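Local coordinates for protein shikimate kinase (Bacteroides thetaiotaomicron, PDB 3VAA) that probably catalyses the magnesium-dependent transfer of phosphate from ATP to the 3-hydroxyl group of shikimate, a step on the way to chorismate, at residues G32-G37 and Q140-L145; Y173-D178 and Q191-L196; I54-Y59 and N86-V91. One frame throughout, in Å; residues are numbered along the deposited sequence.

Overall arrangement
The three contacts sit on one parallel sheet with strand order 2-3-1-4-5 and on the loops around it. Contact 1 lies at the surface, where the phosphate-binding loop 32-37 meets the loop 140-145; a methionine lies against an arginine guanidinium, and no hydrogen bond crosses. Contacts 2 and 3 are partly buried and involve the two outermost strands: 173-176 packs against helix 183-196 through aromatic and leucine side chains plus one bridging water, whereas 53-55 and its following helix meet helix 68-91 through an apolar core edged by a tyrosine-glutamate bond. Contacts 1 and 2 touch, Ala36 against Ala177; contact 3 is nested within the chain loop closed by contact 1.

Contact 1: G32-G37 and Q140-L145; sequences GYMGAG and QQRPIL
The loops 32-37 and 140-145 keep their backbones apart, the nearest alpha carbons, CA of Met34 and CA of Arg142, lying 8.8 Å from each other, so side chains make the contact and no hydrogen bond crosses it. The side chains of Met34 and Arg142 run alongside one another, pointing opposite ways. Met34 CB sits over the centre of one guanidinium face, 3.6 Å from Arg142 CZ, and farther out Met34 SD comes 3.7 Å from Arg142 CD. With chi2 and chi3 of Met34 both near 180°, the chain runs straight on to its methyl: CE meets Leu145 CD2 tip to tip at 3.8 Å and also touches Ile144 CG2 at 3.9 Å. Gly35 N lies near Arg142 NH2, oblique to the guanidinium plane.

A type II turn from Tyr33 to Ala36, closed by Ala36 N to Tyr33 O at 3.1 Å, shapes the P-loop (Walker A), whose Gly35, Ala36 and Gly37 are predicted to bind ATP. Arg142 is likewise a predicted ATP ligand, consistent with a lid closing over the nucleotide; here a di(hydroxyethyl)ether molecule, probably from the crystallisation liquor, lies beside it and hydrogen-bonds to Gly37 N.

Leu135 of helix 128-137 packs against Met34, Arg142 and Leu145, while Arg134 of that helix hydrogen-bonds to Gly35 O. Helix 150-168 touches Tyr33 and Leu145, and loop 32-37 itself joins strand 27-31 to helix 38-49.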
loop_
_atom_site.group_PDB
_atom_site.type_symbol
_atom_site.label_atom_id
_atom_site.label_comp_id
_atom_site.label_asym_id
_atom_site.label_seq_id
_atom_site.Cartn_x
_atom_site.Cartn_y
_atom_site.Cartn_z
ATOM N N GLY A 32 -2.760 -2.315 -1.042
ATOM C CA GLY A 32 -3.837 -1.653 -1.764
ATOM C C GLY A 32 -3.294 -0.814 -2.895
ATOM O O GLY A 32 -2.085 -0.700 -3.076
ATOM N N TYR A 33 -4.203 -0.208 -3.657
ATOM C CA TYR A 33 -3.817 0.539 -4.840
ATOM C C TYR A 33 -3.335 1.932 -4.504
ATOM O O TYR A 33 -3.556 2.413 -3.391
ATOM C CB TYR A 33 -5.044 0.621 -5.771
ATOM C CG TYR A 33 -4.769 1.013 -7.202
ATOM C CD1 TYR A 33 -3.912 0.263 -8.009
ATOM C CD2 TYR A 33 -5.401 2.119 -7.772
ATOM C CE1 TYR A 33 -3.670 0.623 -9.323
ATOM C CE2 TYR A 33 -5.179 2.471 -9.094
ATOM C CZ TYR A 33 -4.310 1.726 -9.862
ATOM O OH TYR A 33 -4.106 2.103 -11.167
ATOM N N MET A 34 -2.654 2.569 -5.451
ATOM C CA MET A 34 -2.295 3.975 -5.285
ATOM C C MET A 34 -3.575 4.767 -5.023
ATOM O O MET A 34 -4.624 4.533 -5.661
ATOM C CB MET A 34 -1.593 4.545 -6.527
ATOM C CG MET A 34 -2.371 4.443 -7.813
ATOM S SD MET A 34 -1.542 5.317 -9.153
ATOM C CE MET A 34 -2.555 4.905 -10.552
ATOM N N GLY A 35 -3.492 5.698 -4.078
ATOM C CA GLY A 35 -4.628 6.518 -3.717
ATOM C C GLY A 35 -5.467 5.961 -2.597
ATOM O O GLY A 35 -6.316 6.671 -2.070
ATOM N N ALA A 36 -5.235 4.697 -2.221
ATOM C CA ALA A 36 -6.040 4.044 -1.163
ATOM C C ALA A 36 -5.847 4.634 0.225
ATOM O O ALA A 36 -6.725 4.525 1.062
ATOM C CB ALA A 36 -5.770 2.541 -1.131
ATOM N N GLY A 37 -4.706 5.265 0.460
ATOM C CA GLY A 37 -4.398 5.857 1.766
ATOM C C GLY A 37 -3.386 5.110 2.612
ATOM O O GLY A 37 -3.344 5.294 3.823
ATOM N N GLN A 140 -0.965 15.095 -10.890
ATOM C CA GLN A 140 0.434 15.505 -11.117
ATOM C C GLN A 140 1.452 14.534 -10.498
ATOM O O GLN A 140 2.567 14.378 -11.008
ATOM C CB GLN A 140 0.658 16.912 -10.552
ATOM C CG GLN A 140 2.126 17.383 -10.525
ATOM C CD GLN A 140 2.767 17.422 -11.896
ATOM O OE1 GLN A 140 2.085 17.600 -12.913
ATOM N NE2 GLN A 140 4.095 17.292 -11.934
ATOM N N GLN A 141 1.076 13.900 -9.393
ATOM C CA GLN A 141 1.979 12.987 -8.699
ATOM C C GLN A 141 1.942 11.564 -9.248
ATOM O O GLN A 141 2.672 10.706 -8.756
ATOM C CB GLN A 141 1.659 12.942 -7.193
ATOM C CG GLN A 141 2.041 14.179 -6.428
ATOM C CD GLN A 141 1.160 15.379 -6.723
ATOM O OE1 GLN A 141 -0.072 15.307 -6.613
ATOM N NE2 GLN A 141 1.785 16.503 -7.061
ATOM N N ARG A 142 1.111 11.317 -10.264
ATOM C CA ARG A 142 0.944 9.963 -10.825
ATOM C C ARG A 142 1.082 10.012 -12.339
ATOM O O ARG A 142 0.076 10.125 -13.048
ATOM C CB ARG A 142 -0.453 9.418 -10.458
ATOM C CG ARG A 142 -0.784 9.442 -8.973
ATOM C CD ARG A 142 0.096 8.489 -8.172
ATOM N NE ARG A 142 -0.346 8.409 -6.777
ATOM C CZ ARG A 142 0.202 7.613 -5.862
ATOM N NH1 ARG A 142 1.221 6.819 -6.185
ATOM N NH2 ARG A 142 -0.279 7.604 -4.618
ATOM N N PRO A 143 2.324 9.943 -12.847
ATOM C CA PRO A 143 2.585 10.031 -14.291
ATOM C C PRO A 143 1.832 9.028 -15.169
ATOM O O PRO A 143 1.436 9.373 -16.288
ATOM C CB PRO A 143 4.100 9.791 -14.388
ATOM C CG PRO A 143 4.473 9.123 -13.125
ATOM C CD PRO A 143 3.574 9.718 -12.095
ATOM N N ILE A 144 1.628 7.806 -14.678
ATOM C CA ILE A 144 0.907 6.799 -15.456
ATOM C C ILE A 144 -0.518 7.260 -15.854
ATOM O O ILE A 144 -1.072 6.774 -16.842
ATOM C CB ILE A 144 0.840 5.436 -14.687
ATOM C CG1 ILE A 144 0.597 4.267 -15.648
ATOM C CG2 ILE A 144 -0.204 5.469 -13.578
ATOM C CD1 ILE A 144 0.647 2.894 -14.958
ATOM N N LEU A 145 -1.099 8.198 -15.102
ATOM C CA LEU A 145 -2.475 8.686 -15.388
ATOM C C LEU A 145 -2.527 9.925 -16.284
ATOM O O LEU A 145 -3.609 10.367 -16.688
ATOM C CB LEU A 145 -3.192 9.028 -14.081
ATOM C CG LEU A 145 -3.238 7.921 -13.033
ATOM C CD1 LEU A 145 -3.991 8.404 -11.796
ATOM C CD2 LEU A 145 -3.891 6.668 -13.616
#

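Contact 2: Y173-D178 and Q191-L196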
loop_
_atom_site.group_PDB
_atom_site.type_symbol
_atom_site.label_atom_id
_atom_site.label_comp_id
_atom_site.label_asym_id
_atom_site.label_seq_id
_atom_site.Cartn_x
_atom_site.Cartn_y
_atom_site.Cartn_z
ATOM N N TYR A 173 -7.038 -9.238 6.565
ATOM C CA TYR A 173 -8.000 -8.218 6.940
ATOM C C TYR A 173 -8.340 -7.315 5.770
ATOM O O TYR A 173 -7.446 -6.907 5.025
ATOM C CB TYR A 173 -7.437 -7.341 8.053
ATOM C CG TYR A 173 -7.053 -8.070 9.307
ATOM C CD1 TYR A 173 -8.010 -8.400 10.264
ATOM C CD2 TYR A 173 -5.728 -8.401 9.561
ATOM C CE1 TYR A 173 -7.650 -9.065 11.426
ATOM C CE2 TYR A 173 -5.364 -9.053 10.719
ATOM C CZ TYR A 173 -6.330 -9.381 11.646
ATOM O OH TYR A 173 -5.967 -10.024 12.803
ATOM N N ILE A 174 -9.629 -7.015 5.606
ATOM C CA ILE A 174 -10.090 -6.110 4.554
ATOM C C ILE A 174 -10.761 -4.932 5.269
ATOM O O ILE A 174 -11.730 -5.101 6.013
ATOM C CB ILE A 174 -11.001 -6.799 3.516
ATOM C CG1 ILE A 174 -10.249 -7.953 2.818
ATOM C CG2 ILE A 174 -11.476 -5.791 2.450
ATOM C CD1 ILE A 174 -11.063 -8.673 1.740
ATOM N N PHE A 175 -10.228 -3.743 5.037
ATOM C CA PHE A 175 -10.666 -2.533 5.701
ATOM C C PHE A 175 -11.100 -1.473 4.699
ATOM O O PHE A 175 -10.394 -1.171 3.749
ATOM C CB PHE A 175 -9.516 -1.999 6.558
ATOM C CG PHE A 175 -9.833 -0.743 7.338
ATOM C CD1 PHE A 175 -10.561 -0.814 8.525
ATOM C CD2 PHE A 175 -9.346 0.485 6.934
ATOM C CE1 PHE A 175 -10.826 0.334 9.263
ATOM C CE2 PHE A 175 -9.604 1.634 7.671
ATOM C CZ PHE A 175 -10.354 1.550 8.843
ATOM N N ASN A 176 -12.274 -0.902 4.925
ATOM C CA ASN A 176 -12.763 0.182 4.064
ATOM C C ASN A 176 -12.036 1.477 4.421
ATOM O O ASN A 176 -12.155 1.999 5.544
ATOM C CB ASN A 176 -14.289 0.310 4.164
ATOM C CG ASN A 176 -14.843 1.464 3.348
ATOM O OD1 ASN A 176 -14.320 2.579 3.393
ATOM N ND2 ASN A 176 -15.940 1.208 2.620
ATOM N N ALA A 177 -11.270 1.988 3.459
ATOM C CA ALA A 177 -10.458 3.164 3.656
ATOM C C ALA A 177 -10.995 4.365 2.857
ATOM O O ALA A 177 -10.233 5.258 2.497
ATOM C CB ALA A 177 -8.997 2.838 3.270
ATOM N N ASP A 178 -12.312 4.368 2.597
ATOM C CA ASP A 178 -12.967 5.449 1.838
ATOM C C ASP A 178 -12.866 6.798 2.512
ATOM O O ASP A 178 -12.851 7.824 1.826
ATOM C CB ASP A 178 -14.471 5.192 1.656
ATOM C CG ASP A 178 -14.785 4.066 0.679
ATOM O OD1 ASP A 178 -13.915 3.726 -0.143
ATOM O OD2 ASP A 178 -15.934 3.547 0.725
ATOM N N GLN A 191 -9.055 4.205 14.741
ATOM C CA GLN A 191 -9.742 3.508 15.829
ATOM C C GLN A 191 -10.430 2.229 15.366
ATOM O O GLN A 191 -10.385 1.209 16.048
ATOM C CB GLN A 191 -10.771 4.442 16.509
ATOM C CG GLN A 191 -10.135 5.657 17.204
ATOM C CD GLN A 191 -11.163 6.645 17.751
ATOM O OE1 GLN A 191 -12.372 6.429 17.637
ATOM N NE2 GLN A 191 -10.684 7.743 18.334
ATOM N N ARG A 192 -11.080 2.293 14.213
ATOM C CA ARG A 192 -11.765 1.139 13.661
ATOM C C ARG A 192 -10.760 0.052 13.259
ATOM O O ARG A 192 -11.003 -1.156 13.446
ATOM C CB ARG A 192 -12.562 1.566 12.446
ATOM C CG ARG A 192 -13.527 0.512 11.925
ATOM C CD ARG A 192 -14.386 1.072 10.792
ATOM N NE ARG A 192 -14.884 2.421 11.103
ATOM C CZ ARG A 192 -14.420 3.560 10.577
ATOM N NH1 ARG A 192 -13.471 3.558 9.656
ATOM N NH2 ARG A 192 -14.940 4.723 10.958
ATOM N N LEU A 193 -9.643 0.479 12.690
ATOM C CA LEU A 193 -8.608 -0.467 12.278
ATOM C C LEU A 193 -7.975 -1.146 13.492
ATOM O O LEU A 193 -7.726 -2.365 13.494
ATOM C CB LEU A 193 -7.545 0.235 11.445
ATOM C CG LEU A 193 -6.495 -0.701 10.859
ATOM C CD1 LEU A 193 -7.170 -1.759 9.968
ATOM C CD2 LEU A 193 -5.475 0.114 10.086
ATOM N N GLN A 194 -7.726 -0.354 14.523
ATOM C CA GLN A 194 -7.171 -0.850 15.762
ATOM C C GLN A 194 -8.112 -1.898 16.367
ATOM O O GLN A 194 -7.661 -2.917 16.892
ATOM C CB GLN A 194 -6.932 0.322 16.717
ATOM C CG GLN A 194 -6.135 0.005 17.960
ATOM C CD GLN A 194 -5.743 1.260 18.735
ATOM O OE1 GLN A 194 -6.233 2.361 18.464
ATOM N NE2 GLN A 194 -4.854 1.097 19.702
ATOM N N GLU A 195 -9.418 -1.660 16.269
ATOM C CA GLU A 195 -10.398 -2.600 16.799
ATOM C C GLU A 195 -10.415 -3.886 15.962
ATOM O O GLU A 195 -10.395 -4.997 16.516
ATOM C CB GLU A 195 -11.790 -1.953 16.854
ATOM C CG GLU A 195 -12.857 -2.797 17.562
ATOM C CD GLU A 195 -14.178 -2.047 17.767
ATOM O OE1 GLU A 195 -14.213 -0.813 17.549
ATOM O OE2 GLU A 195 -15.179 -2.694 18.156
ATOM N N LEU A 196 -10.433 -3.735 14.639
ATOM C CA LEU A 196 -10.449 -4.878 13.716
ATOM C C LEU A 196 -9.247 -5.798 13.931
ATOM O O LEU A 196 -9.380 -7.020 13.916
ATOM C CB LEU A 196 -10.470 -4.390 12.255
ATOM C CG LEU A 196 -10.556 -5.452 11.143
ATOM C CD1 LEU A 196 -11.884 -6.227 11.193
ATOM C CD2 LEU A 196 -10.351 -4.809 9.753
HETATM O O HOH W 1 -13.803 1.416 7.759
#
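Asn176 O accepts a hydrogen bond of 2.8 Å from a water that in turn takes a weak one of 2.9 Å from Arg192 NH1, a bridge from strand end to helix. The same water lies over one face of the Phe175 ring, toward its rim. Against the opposite face comes Leu193 CD1, a CH-pi contact 4.1 Å from the ring centroid and 23° off the normal. Arg192 adds its aliphatic part: CB lies in the ring plane at the edge, 3.8 Å from Phe175 CE1. A bend at chi3 (-44°) then brings the Arg192 guanidinium round obliquely near Phe175 CZ, the two planes 19° apart.

Strand 173-176 is the outermost of the parallel sheet on this side, its Tyr173 and Phe175 paired by backbone hydrogen bonds with strand 120-125; helix 183-196, the chain's last, returns nearly antiparallel to it, the axes of 173-176 and 191-196 9.8 Å apart. Leu41 of helix 38-49 also packs on Phe175 and Leu193.

Toward the start of the strand, Tyr173 CD1 lies 4.0 Å from Leu196 CG. At the other end Asn176 OD1 accepts from Asp178 N at 2.8 Å, forming an Asx turn where the chain leaves the sheet.

Contact 3: I54-Y59 and N86-V91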
loop_
_atom_site.group_PDB
_atom_site.type_symbol
_atom_site.label_atom_id
_atom_site.label_comp_id
_atom_site.label_asym_id
_atom_site.label_seq_id
_atom_site.Cartn_x
_atom_site.Cartn_y
_atom_site.Cartn_z
ATOM N N ILE A 54 7.172 2.380 8.058
ATOM C CA ILE A 54 8.120 2.140 6.974
ATOM C C ILE A 54 7.376 1.955 5.638
ATOM O O ILE A 54 6.519 1.087 5.520
ATOM C CB ILE A 54 8.971 0.870 7.251
ATOM C CG1 ILE A 54 9.772 1.045 8.546
ATOM C CG2 ILE A 54 9.926 0.574 6.064
ATOM C CD1 ILE A 54 10.628 -0.146 8.888
ATOM N N ASP A 55 7.712 2.774 4.648
ATOM C CA ASP A 55 7.180 2.641 3.283
ATOM C C ASP A 55 8.218 1.790 2.532
ATOM O O ASP A 55 9.381 2.158 2.441
ATOM C CB ASP A 55 7.039 4.021 2.652
ATOM C CG ASP A 55 6.600 3.996 1.198
ATOM O OD1 ASP A 55 6.632 2.949 0.543
ATOM O OD2 ASP A 55 6.221 5.069 0.697
ATOM N N LEU A 56 7.814 0.635 2.034
ATOM C CA LEU A 56 8.763 -0.253 1.350
ATOM C C LEU A 56 9.504 0.413 0.194
ATOM O O LEU A 56 10.694 0.173 0.010
ATOM C CB LEU A 56 8.065 -1.527 0.871
ATOM C CG LEU A 56 8.952 -2.630 0.261
ATOM C CD1 LEU A 56 10.099 -2.977 1.173
ATOM C CD2 LEU A 56 8.083 -3.871 -0.053
ATOM N N ASP A 57 8.817 1.242 -0.586
ATOM C CA ASP A 57 9.494 1.957 -1.677
ATOM C C ASP A 57 10.610 2.843 -1.162
ATOM O O ASP A 57 11.680 2.944 -1.799
ATOM C CB ASP A 57 8.516 2.774 -2.495
ATOM C CG ASP A 57 7.652 1.929 -3.407
ATOM O OD1 ASP A 57 7.894 0.708 -3.544
ATOM O OD2 ASP A 57 6.733 2.514 -4.026
ATOM N N TRP A 58 10.371 3.505 -0.028
ATOM C CA TRP A 58 11.415 4.340 0.586
ATOM C C TRP A 58 12.577 3.455 1.013
ATOM O O TRP A 58 13.752 3.794 0.797
ATOM C CB TRP A 58 10.858 5.128 1.786
ATOM C CG TRP A 58 11.900 5.815 2.633
ATOM C CD1 TRP A 58 12.419 7.058 2.441
ATOM C CD2 TRP A 58 12.540 5.288 3.810
ATOM N NE1 TRP A 58 13.354 7.339 3.417
ATOM C CE2 TRP A 58 13.444 6.271 4.270
ATOM C CE3 TRP A 58 12.438 4.078 4.515
ATOM C CZ2 TRP A 58 14.240 6.089 5.410
ATOM C CZ3 TRP A 58 13.235 3.890 5.643
ATOM C CH2 TRP A 58 14.125 4.898 6.079
ATOM N N TYR A 59 12.250 2.308 1.614
ATOM C CA TYR A 59 13.283 1.380 2.090
ATOM C C TYR A 59 14.171 0.900 0.926
ATOM O O TYR A 59 15.411 0.848 1.023
ATOM C CB TYR A 59 12.625 0.218 2.828
ATOM C CG TYR A 59 13.598 -0.732 3.441
ATOM C CD1 TYR A 59 14.126 -0.493 4.699
ATOM C CD2 TYR A 59 14.010 -1.882 2.765
ATOM C CE1 TYR A 59 15.038 -1.365 5.265
ATOM C CE2 TYR A 59 14.902 -2.758 3.329
ATOM C CZ TYR A 59 15.426 -2.488 4.582
ATOM O OH TYR A 59 16.335 -3.352 5.169
ATOM N N ASN A 86 12.850 -9.200 -2.243
ATOM C CA ASN A 86 13.949 -9.328 -1.315
ATOM C C ASN A 86 13.896 -8.278 -0.193
ATOM O O ASN A 86 14.159 -8.587 0.962
ATOM C CB ASN A 86 15.285 -9.280 -2.057
ATOM C CG ASN A 86 15.502 -10.481 -2.931
ATOM O OD1 ASN A 86 14.992 -11.577 -2.636
ATOM N ND2 ASN A 86 16.341 -10.323 -3.972
ATOM N N MET A 87 13.508 -7.045 -0.523
ATOM C CA MET A 87 13.418 -6.018 0.484
ATOM C C MET A 87 12.203 -6.253 1.409
ATOM O O MET A 87 12.273 -5.968 2.617
ATOM C CB MET A 87 13.394 -4.629 -0.156
ATOM C CG MET A 87 14.714 -4.218 -0.832
ATOM S SD MET A 87 16.182 -4.420 0.195
ATOM C CE MET A 87 16.744 -6.099 -0.236
ATOM N N LEU A 88 11.120 -6.776 0.865
ATOM C CA LEU A 88 9.958 -7.183 1.670
ATOM C C LEU A 88 10.428 -8.194 2.727
ATOM O O LEU A 88 10.056 -8.096 3.900
ATOM C CB LEU A 88 8.875 -7.807 0.803
ATOM C CG LEU A 88 7.645 -8.373 1.524
ATOM C CD1 LEU A 88 6.955 -7.274 2.351
ATOM C CD2 LEU A 88 6.660 -9.000 0.510
ATOM N N HIS A 89 11.265 -9.160 2.327
ATOM C CA HIS A 89 11.777 -10.137 3.280
ATOM C C HIS A 89 12.652 -9.511 4.357
ATOM O O HIS A 89 12.661 -9.980 5.490
ATOM C CB HIS A 89 12.444 -11.313 2.548
ATOM C CG HIS A 89 11.456 -12.237 1.923
ATOM N ND1 HIS A 89 11.362 -13.566 2.268
ATOM C CD2 HIS A 89 10.438 -12.002 1.060
ATOM C CE1 HIS A 89 10.374 -14.126 1.593
ATOM N NE2 HIS A 89 9.794 -13.201 0.852
ATOM N N GLU A 90 13.385 -8.464 4.015
ATOM C CA GLU A 90 14.188 -7.767 5.005
ATOM C C GLU A 90 13.320 -7.024 6.024
ATOM O O GLU A 90 13.540 -7.144 7.233
ATOM C CB GLU A 90 15.155 -6.783 4.348
ATOM C CG GLU A 90 16.289 -7.429 3.609
ATOM C CD GLU A 90 17.426 -6.462 3.321
ATOM O OE1 GLU A 90 17.319 -5.276 3.701
ATOM O OE2 GLU A 90 18.434 -6.869 2.716
ATOM N N VAL A 91 12.333 -6.258 5.536
ATOM C CA VAL A 91 11.512 -5.452 6.463
ATOM C C VAL A 91 10.615 -6.350 7.293
ATOM O O VAL A 91 10.215 -5.988 8.399
ATOM C CB VAL A 91 10.698 -4.330 5.744
ATOM C CG1 VAL A 91 11.659 -3.370 5.000
ATOM C CG2 VAL A 91 9.671 -4.886 4.789
#
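Val91 CG1 sits almost squarely over the middle of the Tyr59 ring, 3.5 Å from its centroid and 9° off the normal, a close CH-pi contact. With Tyr59 CG opposite the backbone N (chi1 -176°), the ring is carried out to both Val91 and Glu90. At its hydroxyl end the contact turns polar: Tyr59 OH donates a short hydrogen bond of 2.6 Å to Glu90 OE1, which lies near the ring plane and is met nearly head-on along its C-O bond, the carboxylate turned 80° against the ring. Met87 SD makes an oblique Met-aromatic contact, 3.8 Å from Tyr59 CE2. Next to the tyrosine, Leu56 spreads its two methyls over the helix: Leu56 CD1 reaches Met87 CB at 3.9 Å and Val91 CG2 at 4.1 Å, while Leu56 CD2 rests on Leu88 CB, also at 4.1 Å. Val91 thus meets Tyr59 with one methyl and Leu56 with the other.

The other oxygen of Glu90, OE2, forms a salt bridge with Arg63, so the carboxylate is gripped from both Tyr59 and Arg63 of helix 56-64. Asp55 is the N-cap of that helix, its OD1 accepting from Asp57 N at 3.0 Å. Asp57, a predicted shikimate ligand, directly follows Leu56, so this packing lies beside the helix turn that presents it, consistent with a part in positioning it.

Backbone bonds from Ile54 and Leu56 tie the first segment to strand 97-100, whose Ile99 also packs on Val91. Ile60, Arg63 and Phe64 of helix 56-64 also touch Met87, and Met115 of helix 111-118 touches Leu88, so that 86-91 lies against both helices and on side chains of strands 53-55 and 97-100.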